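Local coordinates for protein glutamate receptor IIB,Glutamate receptor IIB (Drosophila melanogaster, PDB 4WXJ) that probably works as a subunit of a postsynaptic glutamate-gated cation channel at muscle, here represented by its ligand-binding domain holding glutamate, at residues L97-A102 against T110-Q115. Numbering follows the deposited sequence.
With GLU (glutamic acid), chain C.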
loop_
_atom_site.group_PDB
_atom_site.type_symbol
_atom_site.label_atom_id
_atom_site.label_comp_id
_atom_site.label_asym_id
_atom_site.label_seq_id
_atom_site.Cartn_x
_atom_site.Cartn_y
_atom_site.Cartn_z
ATOM N N LEU A 97 1.138 1.637 -3.844
ATOM C CA LEU A 97 -0.066 1.594 -4.661
ATOM C C LEU A 97 -0.133 0.265 -5.399
ATOM O O LEU A 97 0.572 0.046 -6.383
ATOM C CB LEU A 97 -0.083 2.769 -5.645
ATOM C CG LEU A 97 -1.389 3.041 -6.396
ATOM C CD1 LEU A 97 -2.519 3.406 -5.440
ATOM C CD2 LEU A 97 -1.175 4.151 -7.415
ATOM N N THR A 98 -0.982 -0.625 -4.902
ATOM C CA THR A 98 -1.081 -1.974 -5.434
ATOM C C THR A 98 -1.906 -2.012 -6.712
ATOM O O THR A 98 -2.958 -1.377 -6.805
ATOM C CB THR A 98 -1.706 -2.923 -4.408
ATOM O OG1 THR A 98 -0.961 -2.856 -3.186
ATOM C CG2 THR A 98 -1.714 -4.360 -4.925
ATOM N N ILE A 99 -1.424 -2.769 -7.691
ATOM C CA ILE A 99 -2.135 -2.931 -8.952
ATOM C C ILE A 99 -3.318 -3.878 -8.774
ATOM O O ILE A 99 -3.143 -5.041 -8.407
ATOM C CB ILE A 99 -1.202 -3.462 -10.058
ATOM C CG1 ILE A 99 -0.037 -2.489 -10.267
ATOM C CG2 ILE A 99 -1.973 -3.662 -11.366
ATOM C CD1 ILE A 99 1.037 -2.985 -11.215
ATOM N N THR A 100 -4.518 -3.365 -9.031
ATOM C CA THR A 100 -5.736 -4.162 -8.966
ATOM C C THR A 100 -6.500 -4.051 -10.276
ATOM O O THR A 100 -6.303 -3.110 -11.049
ATOM C CB THR A 100 -6.660 -3.722 -7.812
ATOM O OG1 THR A 100 -7.209 -2.431 -8.098
ATOM C CG2 THR A 100 -5.895 -3.674 -6.492
ATOM N N GLN A 101 -7.377 -5.017 -10.512
ATOM C CA GLN A 101 -8.151 -5.081 -11.741
ATOM C C GLN A 101 -9.042 -3.852 -11.902
ATOM O O GLN A 101 -9.139 -3.283 -12.990
ATOM C CB GLN A 101 -8.993 -6.362 -11.760
ATOM C CG GLN A 101 -9.942 -6.468 -12.936
ATOM C CD GLN A 101 -11.354 -6.073 -12.571
ATOM O OE1 GLN A 101 -12.052 -6.807 -11.874
ATOM N NE2 GLN A 101 -11.782 -4.905 -13.033
ATOM N N ALA A 102 -9.688 -3.445 -10.815
ATOM C CA ALA A 102 -10.578 -2.290 -10.844
ATOM C C ALA A 102 -9.813 -1.004 -11.152
ATOM O O ALA A 102 -10.274 -0.167 -11.926
ATOM C CB ALA A 102 -11.314 -2.163 -9.521
ATOM N N THR A 110 2.680 1.724 -14.646
ATOM C CA THR A 110 4.008 1.401 -15.139
ATOM C C THR A 110 4.289 -0.058 -14.828
ATOM O O THR A 110 3.472 -0.733 -14.197
ATOM C CB THR A 110 5.095 2.278 -14.492
ATOM O OG1 THR A 110 5.156 2.008 -13.085
ATOM C CG2 THR A 110 4.801 3.753 -14.712
ATOM N N VAL A 111 5.438 -0.549 -15.272
ATOM C CA VAL A 111 5.938 -1.821 -14.775
ATOM C C VAL A 111 6.080 -1.687 -13.264
ATOM O O VAL A 111 6.334 -0.590 -12.766
ATOM C CB VAL A 111 7.292 -2.210 -15.393
ATOM C CG1 VAL A 111 7.140 -2.501 -16.873
ATOM C CG2 VAL A 111 8.324 -1.111 -15.162
ATOM N N PRO A 112 5.915 -2.792 -12.525
ATOM C CA PRO A 112 6.028 -2.643 -11.070
ATOM C C PRO A 112 7.435 -2.281 -10.607
ATOM O O PRO A 112 8.405 -2.664 -11.262
ATOM C CB PRO A 112 5.635 -4.026 -10.541
ATOM C CG PRO A 112 4.889 -4.680 -11.654
ATOM C CD PRO A 112 5.503 -4.152 -12.910
ATOM N N PHE A 113 7.536 -1.554 -9.496
ATOM C CA PHE A 113 8.833 -1.254 -8.890
ATOM C C PHE A 113 9.049 -2.060 -7.612
ATOM O O PHE A 113 10.111 -1.987 -6.997
ATOM C CB PHE A 113 8.966 0.249 -8.599
ATOM C CG PHE A 113 7.930 0.793 -7.653
ATOM C CD1 PHE A 113 8.109 0.714 -6.281
ATOM C CD2 PHE A 113 6.789 1.414 -8.139
ATOM C CE1 PHE A 113 7.162 1.227 -5.413
ATOM C CE2 PHE A 113 5.840 1.927 -7.277
ATOM C CZ PHE A 113 6.025 1.834 -5.912
ATOM N N MET A 114 8.042 -2.836 -7.221
ATOM C CA MET A 114 8.151 -3.677 -6.034
ATOM C C MET A 114 7.150 -4.826 -6.085
ATOM O O MET A 114 5.990 -4.637 -6.456
ATOM C CB MET A 114 7.934 -2.844 -4.769
ATOM C CG MET A 114 8.378 -3.532 -3.484
ATOM S SD MET A 114 8.252 -2.476 -2.021
ATOM C CE MET A 114 9.431 -1.187 -2.407
ATOM N N GLN A 115 7.616 -6.017 -5.725
ATOM C CA GLN A 115 6.754 -7.187 -5.615
ATOM C C GLN A 115 6.601 -7.527 -4.140
ATOM O O GLN A 115 7.507 -7.284 -3.341
ATOM C CB GLN A 115 7.321 -8.376 -6.401
ATOM C CG GLN A 115 8.714 -8.807 -5.983
ATOM C CD GLN A 115 9.225 -9.995 -6.784
ATOM O OE1 GLN A 115 9.035 -10.066 -7.997
ATOM N NE2 GLN A 115 9.874 -10.933 -6.105
HETATM N N GLU C . -1.262 -1.121 -1.126
HETATM C CA GLU C . -2.714 -1.288 -0.844
HETATM C C GLU C . -3.546 -0.561 -1.893
HETATM O O GLU C . -3.005 -0.079 -2.890
HETATM C CB GLU C . -3.044 -0.771 0.554
HETATM C CG GLU C . -2.547 -1.658 1.687
HETATM C CD GLU C . -3.453 -2.850 1.969
HETATM O OE1 GLU C . -3.040 -3.729 2.754
HETATM O OE2 GLU C . -4.574 -2.913 1.417
HETATM O OXT GLU C . -4.767 -0.439 -1.778
#
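T98 OG1 takes the ammonium group of the bound glutamate (GLU N) at 2.7 Å and is also hydrogen-bonded to the carboxylate of E200, so the ligand and a second pocket residue grip one hydroxyl. T98 N donates to the ligand's carboxylate oxygen O over 2.9 Å, nearly straight at 167°. With CG2 anti to the backbone N, T98 turns OG1 to the same side as its own N-H, and one residue reads both ends of the amino acid head group. T98 O and the ligand share NH1 of R103, which probably helps balance the ligand's carboxylate charge. In this periplasmic-binding-protein-type domain of an ionotropic glutamate receptor, the loop into helix 101-104 presents T98 and R103 to glutamate, and T100 OG1 N-caps that helix at R103 N.

One residue on from T98, I99 CD1 reaches P112 CG at 4.2 Å, a light apolar touch with no hydrogen bond between the two segments. T110 OG1 bonds V111 O at 2.9 Å and also accepts the backbone N-H of I228.

Strand 214-230 bridges the two segments, with backbone hydrogen bonds to L97 and I99 on one side of the contact and to T110, F113 and M114 on the other. Helix 237-250 packs on T110 and F113, helix 42-54 on F113 and M114, while A149, at the start of helix 149-155, touches T98 and T100 and gives its N to the ligand.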